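Long-range contact in Glyoxalase/bleomycin resistance protein/dioxygenase (Nocardioides sp., PDB 4MYM), which is of unconfirmed function but probably belongs to the glyoxalase, bleomycin-resistance and dioxygenase superfamily, whose members typically bind a metal or sequester an antibiotic: residues Ile31-Val45 against Ala64-Ala78. Numbering follows the deposited sequence.
Sequences ITDLCLVTHDLEASV and ADFEGPGVILALWDA
Leu75 wedges its two methyl groups between strand 33-38 and helix 41-45. CD2 lies against CB of Leu36, while CD1 reaches the helix, 3.8 Å from CB of Ser44 and 3.9 Å from CG2 of Val45. Leu41, with CG anti to the backbone N (chi1 175°), turns CD1 against CB of Leu75; with Ser44 and Val45 it packs the helix on this face of the sheet. On the other face, SG of Cys35 meets CB of Trp76 at 3.5 Å, near the plane of the indole at its edge; the same indole stands edge-to-face to Trp134 of the second subunit.

Between these layers, seven backbone hydrogen bonds join the segments along the parallel strands 33-38 and 72-77, from Ile72 N to Thr32 O at one end to Ala78 N to Thr38 O (2.9 Å) at the other. Farther out, a water joins OD2 of Asp33 (2.8 Å) to OD2 of Asp65, which also forms a salt bridge with Lys159 of the second subunit. A second water links Leu41 N to OD1 of Asp77, whose OD2 caps Leu80 N. The mixed sheet has strand order 1-4-3-2, repeated in strands 99-104 to 147-154, consistent with the paired βαβββ units of the vicinal oxygen chelate fold.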
ATOM      1  N   ILE A  31      -7.377   4.930  -3.491  1.00 19.17           N
ATOM      2  CA  ILE A  31      -6.943   4.065  -2.417  1.00 18.17           C
ATOM      3  C   ILE A  31      -7.016   4.828  -1.116  1.00 18.29           C
ATOM      4  O   ILE A  31      -6.465   5.925  -1.006  1.00 18.17           O
ATOM      5  CB  ILE A  31      -5.499   3.593  -2.656  1.00 18.07           C
ATOM      6  CG1 ILE A  31      -5.454   2.676  -3.883  1.00 18.16           C
ATOM      7  CG2 ILE A  31      -4.962   2.888  -1.422  1.00 17.47           C
ATOM      8  CD1 ILE A  31      -4.071   2.500  -4.466  1.00 18.14           C
ATOM      9  N   THR A  32      -7.685   4.264  -0.125  1.00 17.57           N
ATOM     10  CA  THR A  32      -7.850   4.949   1.153  1.00 18.37           C
ATOM     11  C   THR A  32      -7.128   4.269   2.307  1.00 18.34           C
ATOM     12  O   THR A  32      -6.778   4.919   3.300  1.00 17.67           O
ATOM     13  CB  THR A  32      -9.336   5.101   1.513  1.00 19.59           C
ATOM     14  OG1 THR A  32      -9.999   3.830   1.365  1.00 20.30           O
ATOM     15  CG2 THR A  32      -9.986   6.135   0.619  1.00 20.53           C
ATOM     16  N   ASP A  33      -6.910   2.960   2.178  1.00 18.69           N
ATOM     17  CA  ASP A  33      -6.317   2.170   3.243  1.00 19.95           C
ATOM     18  C   ASP A  33      -5.331   1.169   2.631  1.00 19.31           C
ATOM     19  O   ASP A  33      -5.611   0.543   1.597  1.00 18.94           O
ATOM     20  CB  ASP A  33      -7.387   1.376   4.019  1.00 21.53           C
ATOM     21  CG  ASP A  33      -8.549   2.233   4.544  1.00 24.00           C
ATOM     22  OD1 ASP A  33      -9.364   2.765   3.746  1.00 25.47           O
ATOM     23  OD2 ASP A  33      -8.681   2.305   5.794  1.00 25.70           O
ATOM     24  N   LEU A  34      -4.178   1.020   3.267  1.00 19.21           N
ATOM     25  CA  LEU A  34      -3.211  -0.017   2.896  1.00 19.37           C
ATOM     26  C   LEU A  34      -3.189  -1.012   4.030  1.00 18.40           C
ATOM     27  O   LEU A  34      -2.840  -0.656   5.158  1.00 18.00           O
ATOM     28  CB  LEU A  34      -1.822   0.583   2.679  1.00 20.32           C
ATOM     29  CG  LEU A  34      -0.685  -0.441   2.588  1.00 22.33           C
ATOM     30  CD1 LEU A  34      -0.865  -1.325   1.367  1.00 22.98           C
ATOM     31  CD2 LEU A  34       0.660   0.269   2.558  1.00 24.33           C
ATOM     32  N   CYS A  35      -3.583  -2.255   3.742  1.00 18.28           N
ATOM     33  CA  CYS A  35      -3.742  -3.261   4.769  1.00 18.31           C
ATOM     34  C   CYS A  35      -2.760  -4.422   4.560  1.00 18.21           C
ATOM     35  O   CYS A  35      -2.862  -5.211   3.603  1.00 16.31           O
ATOM     36  CB  CYS A  35      -5.175  -3.766   4.805  1.00 19.40           C
ATOM     37  SG  CYS A  35      -5.488  -4.876   6.177  1.00 21.04           S
ATOM     38  N   LEU A  36      -1.791  -4.489   5.458  1.00 17.87           N
ATOM     39  CA  LEU A  36      -0.781  -5.523   5.413  1.00 18.77           C
ATOM     40  C   LEU A  36      -1.344  -6.817   5.989  1.00 18.72           C
ATOM     41  O   LEU A  36      -2.132  -6.805   6.948  1.00 18.93           O
ATOM     42  CB  LEU A  36       0.457  -5.087   6.198  1.00 19.57           C
ATOM     43  CG  LEU A  36       1.077  -3.736   5.818  1.00 20.07           C
ATOM     44  CD1 LEU A  36       2.336  -3.478   6.626  1.00 21.81           C
ATOM     45  CD2 LEU A  36       1.395  -3.651   4.345  1.00 20.14           C
ATOM     46  N   VAL A  37      -0.914  -7.927   5.408  1.00 19.49           N
ATOM     47  CA  VAL A  37      -1.309  -9.247   5.865  1.00 20.11           C
ATOM     48  C   VAL A  37      -0.301  -9.676   6.926  1.00 20.87           C
ATOM     49  O   VAL A  37       0.904  -9.752   6.661  1.00 19.99           O
ATOM     50  CB  VAL A  37      -1.368 -10.233   4.689  1.00 20.51           C
ATOM     51  CG1 VAL A  37      -1.612 -11.657   5.172  1.00 21.18           C
ATOM     52  CG2 VAL A  37      -2.454  -9.797   3.715  1.00 20.96           C
ATOM     53  N   THR A  38      -0.793  -9.918   8.135  1.00 21.77           N
ATOM     54  CA  THR A  38       0.068 -10.313   9.240  1.00 23.97           C
ATOM     55  C   THR A  38      -0.194 -11.771   9.659  1.00 25.55           C
ATOM     56  O   THR A  38      -1.236 -12.362   9.303  1.00 24.93           O
ATOM     57  CB  THR A  38      -0.078  -9.350  10.449  1.00 23.45           C
ATOM     58  OG1 THR A  38       0.948  -9.618  11.417  1.00 24.43           O
ATOM     59  CG2 THR A  38      -1.439  -9.478  11.107  1.00 23.36           C
ATOM     60  N   HIS A  39       0.782 -12.343  10.366  1.00 26.78           N
ATOM     61  CA  HIS A  39       0.658 -13.660  11.000  1.00 29.21           C
ATOM     62  C   HIS A  39       0.856 -13.582  12.513  1.00 30.31           C
ATOM     63  O   HIS A  39       0.834 -14.597  13.207  1.00 30.38           O
ATOM     64  CB  HIS A  39       1.663 -14.632  10.382  1.00 30.74           C
ATOM     65  CG  HIS A  39       1.548 -14.722   8.900  1.00 33.09           C
ATOM     66  ND1 HIS A  39       0.535 -15.417   8.274  1.00 35.08           N
ATOM     67  CD2 HIS A  39       2.284 -14.162   7.914  1.00 34.03           C
ATOM     68  CE1 HIS A  39       0.670 -15.302   6.967  1.00 34.52           C
ATOM     69  NE2 HIS A  39       1.714 -14.533   6.722  1.00 35.02           N
ATOM     70  N   ASP A  40       1.039 -12.368  13.018  1.00 29.44           N
ATOM     71  CA  ASP A  40       1.208 -12.130  14.443  1.00 29.36           C
ATOM     72  C   ASP A  40       0.864 -10.677  14.656  1.00 27.46           C
ATOM     73  O   ASP A  40       1.735  -9.802  14.619  1.00 25.44           O
ATOM     74  CB  ASP A  40       2.639 -12.448  14.888  1.00 29.37           C
ATOM     75  CG  ASP A  40       2.842 -12.308  16.406  1.00 31.51           C
ATOM     76  OD1 ASP A  40       2.044 -11.631  17.110  1.00 32.92           O
ATOM     77  OD2 ASP A  40       3.836 -12.875  16.887  1.00 32.14           O
ATOM     78  N   LEU A  41      -0.428 -10.427  14.847  1.00 28.29           N
ATOM     79  CA  LEU A  41      -0.947  -9.067  14.908  1.00 27.51           C
ATOM     80  C   LEU A  41      -0.253  -8.250  16.002  1.00 28.29           C
ATOM     81  O   LEU A  41       0.174  -7.129  15.756  1.00 27.28           O
ATOM     82  CB  LEU A  41      -2.464  -9.081  15.119  1.00 27.87           C
ATOM     83  CG  LEU A  41      -3.134  -7.723  15.331  1.00 28.22           C
ATOM     84  CD1 LEU A  41      -3.047  -6.881  14.064  1.00 28.95           C
ATOM     85  CD2 LEU A  41      -4.583  -7.907  15.761  1.00 29.62           C
ATOM     86  N   GLU A  42      -0.131  -8.804  17.208  1.00 28.68           N
ATOM     87  CA  GLU A  42       0.404  -8.015  18.324  1.00 29.90           C
ATOM     88  C   GLU A  42       1.860  -7.609  18.124  1.00 27.86           C
ATOM     89  O   GLU A  42       2.237  -6.502  18.481  1.00 27.54           O
ATOM     90  CB  GLU A  42       0.190  -8.718  19.676  1.00 32.49           C
ATOM     91  CG  GLU A  42      -1.280  -8.859  20.063  1.00 34.79           C
ATOM     92  CD  GLU A  42      -2.092  -7.597  19.819  1.00 37.02           C
ATOM     93  OE1 GLU A  42      -1.639  -6.505  20.221  1.00 39.45           O
ATOM     94  OE2 GLU A  42      -3.184  -7.691  19.213  1.00 40.52           O
ATOM     95  N   ALA A  43       2.664  -8.481  17.527  1.00 27.88           N
ATOM     96  CA  ALA A  43       4.054  -8.143  17.212  1.00 26.70           C
ATOM     97  C   ALA A  43       4.118  -7.066  16.117  1.00 26.09           C
ATOM     98  O   ALA A  43       4.945  -6.151  16.183  1.00 23.87           O
ATOM     99  CB  ALA A  43       4.827  -9.388  16.795  1.00 26.53           C
ATOM    100  N   SER A  44       3.240  -7.172  15.122  1.00 24.03           N
ATOM    101  CA  SER A  44       3.123  -6.142  14.096  1.00 24.10           C
ATOM    102  C   SER A  44       2.698  -4.813  14.702  1.00 22.99           C
ATOM    103  O   SER A  44       3.326  -3.808  14.449  1.00 22.69           O
ATOM    104  CB  SER A  44       2.143  -6.568  12.991  1.00 25.21           C
ATOM    105  OG  SER A  44       2.718  -7.566  12.169  1.00 26.72           O
ATOM    106  N   VAL A  45       1.656  -4.808  15.526  1.00 23.35           N
ATOM    107  CA  VAL A  45       1.214  -3.570  16.174  1.00 24.80           C
ATOM    108  C   VAL A  45       2.387  -2.929  16.948  1.00 24.82           C
ATOM    109  O   VAL A  45       2.607  -1.732  16.855  1.00 24.39           O
ATOM    110  CB  VAL A  45      -0.004  -3.808  17.110  1.00 25.48           C
ATOM    111  CG1 VAL A  45      -0.247  -2.622  18.039  1.00 25.88           C
ATOM    112  CG2 VAL A  45      -1.254  -4.114  16.293  1.00 26.02           C
ATOM    113  N   ALA A  64      -6.204  -4.437  13.324  1.00 21.75           N
ATOM    114  CA  ALA A  64      -5.932  -3.131  13.902  1.00 21.89           C
ATOM    115  C   ALA A  64      -5.568  -2.180  12.774  1.00 21.95           C
ATOM    116  O   ALA A  64      -4.995  -2.595  11.768  1.00 22.61           O
ATOM    117  CB  ALA A  64      -4.806  -3.219  14.919  1.00 21.74           C
ATOM    118  N   ASP A  65      -5.947  -0.911  12.918  1.00 22.80           N
ATOM    119  CA  ASP A  65      -5.451   0.122  12.031  1.00 22.19           C
ATOM    120  C   ASP A  65      -5.075   1.378  12.790  1.00 20.93           C
ATOM    121  O   ASP A  65      -5.353   1.517  13.991  1.00 20.15           O
ATOM    122  CB  ASP A  65      -6.422   0.406  10.889  1.00 23.55           C
ATOM    123  CG  ASP A  65      -7.717   1.036  11.340  1.00 24.89           C
ATOM    124  OD1 ASP A  65      -7.910   1.337  12.539  1.00 26.53           O
ATOM    125  OD2 ASP A  65      -8.557   1.239  10.447  1.00 26.72           O
ATOM    126  N   PHE A  66      -4.421   2.276  12.079  1.00 20.41           N
ATOM    127  CA  PHE A  66      -3.788   3.430  12.690  1.00 22.02           C
ATOM    128  C   PHE A  66      -4.395   4.723  12.185  1.00 23.53           C
ATOM    129  O   PHE A  66      -5.091   4.744  11.160  1.00 24.15           O
ATOM    130  CB  PHE A  66      -2.292   3.403  12.407  1.00 21.41           C
ATOM    131  CG  PHE A  66      -1.627   2.137  12.848  1.00 20.52           C
ATOM    132  CD1 PHE A  66      -1.492   1.847  14.188  1.00 20.60           C
ATOM    133  CD2 PHE A  66      -1.141   1.234  11.919  1.00 20.77           C
ATOM    134  CE1 PHE A  66      -0.880   0.682  14.612  1.00 20.31           C
ATOM    135  CE2 PHE A  66      -0.534   0.059  12.327  1.00 20.65           C
ATOM    136  CZ  PHE A  66      -0.406  -0.223  13.680  1.00 20.79           C
ATOM    137  N   GLU A  67      -4.112   5.802  12.909  1.00 25.78           N
ATOM    138  CA  GLU A  67      -4.679   7.115  12.617  1.00 27.50           C
ATOM    139  C   GLU A  67      -4.087   7.728  11.353  1.00 27.92           C
ATOM    140  O   GLU A  67      -2.929   7.471  11.001  1.00 26.98           O
ATOM    141  CB  GLU A  67      -4.469   8.072  13.805  1.00 30.84           C
ATOM    142  CG  GLU A  67      -5.369   7.765  14.995  1.00 33.55           C
ATOM    143  CD  GLU A  67      -5.266   8.784  16.125  1.00 37.75           C
ATOM    144  OE1 GLU A  67      -4.239   9.504  16.229  1.00 39.06           O
ATOM    145  OE2 GLU A  67      -6.227   8.852  16.925  1.00 41.61           O
ATOM    146  N   GLY A  68      -4.901   8.528  10.665  1.00 26.64           N
ATOM    147  CA  GLY A  68      -4.429   9.353   9.558  1.00 26.17           C
ATOM    148  C   GLY A  68      -3.688  10.553  10.125  1.00 26.98           C
ATOM    149  O   GLY A  68      -3.341  10.560  11.305  1.00 26.48           O
ATOM    150  N   PRO A  69      -3.457  11.591   9.305  1.00 27.97           N
ATOM    151  CA  PRO A  69      -3.948  11.802   7.941  1.00 27.96           C
ATOM    152  C   PRO A  69      -3.234  10.978   6.878  1.00 27.46           C
ATOM    153  O   PRO A  69      -2.241  10.301   7.170  1.00 27.28           O
ATOM    154  CB  PRO A  69      -3.677  13.293   7.708  1.00 29.19           C
ATOM    155  CG  PRO A  69      -2.459  13.559   8.518  1.00 29.61           C
ATOM    156  CD  PRO A  69      -2.606  12.711   9.754  1.00 28.89           C
ATOM    157  N   GLY A  70      -3.737  11.067   5.648  1.00 25.58           N
ATOM    158  CA  GLY A  70      -3.172  10.342   4.514  1.00 25.36           C
ATOM    159  C   GLY A  70      -3.728   8.933   4.480  1.00 24.66           C
ATOM    160  O   GLY A  70      -4.725   8.629   5.135  1.00 25.61           O
ATOM    161  N   VAL A  71      -3.075   8.058   3.729  1.00 23.78           N
ATOM    162  CA  VAL A  71      -3.509   6.665   3.648  1.00 23.97           C
ATOM    163  C   VAL A  71      -3.523   6.027   5.047  1.00 22.42           C
ATOM    164  O   VAL A  71      -2.651   6.289   5.880  1.00 22.55           O
ATOM    165  CB  VAL A  71      -2.638   5.859   2.650  1.00 24.97           C
ATOM    166  CG1 VAL A  71      -1.248   5.629   3.214  1.00 25.74           C
ATOM    167  CG2 VAL A  71      -3.295   4.527   2.310  1.00 27.13           C
ATOM    168  N   ILE A  72      -4.548   5.231   5.320  1.00 20.27           N
ATOM    169  CA  ILE A  72      -4.695   4.570   6.601  1.00 20.04           C
ATOM    170  C   ILE A  72      -3.908   3.261   6.528  1.00 20.16           C
ATOM    171  O   ILE A  72      -4.126   2.458   5.624  1.00 19.11           O
ATOM    172  CB  ILE A  72      -6.166   4.263   6.924  1.00 20.95           C
ATOM    173  CG1 ILE A  72      -6.982   5.567   7.018  1.00 21.49           C
ATOM    174  CG2 ILE A  72      -6.286   3.419   8.194  1.00 20.91           C
ATOM    175  CD1 ILE A  72      -6.488   6.553   8.058  1.00 22.61           C
ATOM    176  N   LEU A  73      -2.973   3.072   7.456  1.00 18.49           N
ATOM    177  CA  LEU A  73      -2.234   1.814   7.533  1.00 18.07           C
ATOM    178  C   LEU A  73      -2.994   0.869   8.434  1.00 17.22           C
ATOM    179  O   LEU A  73      -3.392   1.243   9.547  1.00 17.74           O
ATOM    180  CB  LEU A  73      -0.826   2.045   8.069  1.00 17.87           C
ATOM    181  CG  LEU A  73       0.082   0.819   8.213  1.00 17.63           C
ATOM    182  CD1 LEU A  73       0.396   0.170   6.873  1.00 17.54           C
ATOM    183  CD2 LEU A  73       1.363   1.267   8.895  1.00 17.74           C
ATOM    184  N   ALA A  74      -3.184  -0.358   7.955  1.00 16.79           N
ATOM    185  CA  ALA A  74      -3.952  -1.372   8.662  1.00 16.73           C
ATOM    186  C   ALA A  74      -3.239  -2.730   8.657  1.00 16.66           C
ATOM    187  O   ALA A  74      -2.343  -2.983   7.842  1.00 15.69           O
ATOM    188  CB  ALA A  74      -5.339  -1.497   8.038  1.00 16.95           C
ATOM    189  N   LEU A  75      -3.624  -3.581   9.602  1.00 17.06           N
ATOM    190  CA  LEU A  75      -3.086  -4.931   9.708  1.00 17.91           C
ATOM    191  C   LEU A  75      -4.229  -5.906   9.904  1.00 17.96           C
ATOM    192  O   LEU A  75      -5.097  -5.679  10.734  1.00 18.78           O
ATOM    193  CB  LEU A  75      -2.144  -5.035  10.905  1.00 19.10           C
ATOM    194  CG  LEU A  75      -1.117  -3.911  11.096  1.00 20.13           C
ATOM    195  CD1 LEU A  75      -0.532  -3.971  12.507  1.00 20.86           C
ATOM    196  CD2 LEU A  75      -0.029  -4.001  10.045  1.00 20.59           C
ATOM    197  N   TRP A  76      -4.185  -7.020   9.198  1.00 18.84           N
ATOM    198  CA  TRP A  76      -5.265  -7.998   9.254  1.00 19.57           C
ATOM    199  C   TRP A  76      -4.661  -9.399   9.203  1.00 19.26           C
ATOM    200  O   TRP A  76      -3.903  -9.726   8.289  1.00 19.21           O
ATOM    201  CB  TRP A  76      -6.212  -7.775   8.074  1.00 19.58           C
ATOM    202  CG  TRP A  76      -7.595  -8.363   8.217  1.00 20.56           C
ATOM    203  CD1 TRP A  76      -8.092  -9.116   9.247  1.00 21.94           C
ATOM    204  CD2 TRP A  76      -8.647  -8.243   7.267  1.00 21.34           C
ATOM    205  NE1 TRP A  76      -9.409  -9.469   8.986  1.00 21.27           N
ATOM    206  CE2 TRP A  76      -9.763  -8.947   7.774  1.00 21.62           C
ATOM    207  CE3 TRP A  76      -8.760  -7.600   6.036  1.00 21.25           C
ATOM    208  CZ2 TRP A  76     -10.973  -9.018   7.089  1.00 21.46           C
ATOM    209  CZ3 TRP A  76      -9.968  -7.681   5.353  1.00 22.42           C
ATOM    210  CH2 TRP A  76     -11.055  -8.384   5.890  1.00 21.61           C
ATOM    211  N   ASP A  77      -4.991 -10.209  10.203  1.00 20.31           N
ATOM    212  CA  ASP A  77      -4.478 -11.565  10.300  1.00 22.01           C
ATOM    213  C   ASP A  77      -4.884 -12.405   9.099  1.00 21.87           C
ATOM    214  O   ASP A  77      -6.064 -12.406   8.719  1.00 20.54           O
ATOM    215  CB  ASP A  77      -5.017 -12.237  11.562  1.00 24.06           C
ATOM    216  CG  ASP A  77      -4.502 -13.651  11.712  1.00 26.31           C
ATOM    217  OD1 ASP A  77      -3.328 -13.804  12.113  1.00 27.27           O
ATOM    218  OD2 ASP A  77      -5.256 -14.589  11.393  1.00 27.10           O
ATOM    219  N   ALA A  78      -3.915 -13.131   8.528  1.00 21.22           N
ATOM    220  CA  ALA A  78      -4.128 -13.946   7.328  1.00 22.61           C
ATOM    221  C   ALA A  78      -5.205 -15.027   7.508  1.00 23.12           C
ATOM    222  O   ALA A  78      -6.012 -15.260   6.606  1.00 22.20           O
ATOM    223  CB  ALA A  78      -2.817 -14.602   6.891  1.00 22.54           C
TER
HETATM  224  O   HOH W   1      -7.307   7.420   3.696  1.00 22.72           O
HETATM  225  O   HOH W   2      -8.571   0.355   7.747  1.00 26.04           O
HETATM  226  O   HOH W   3      -2.271 -12.574  14.295  1.00 24.81           O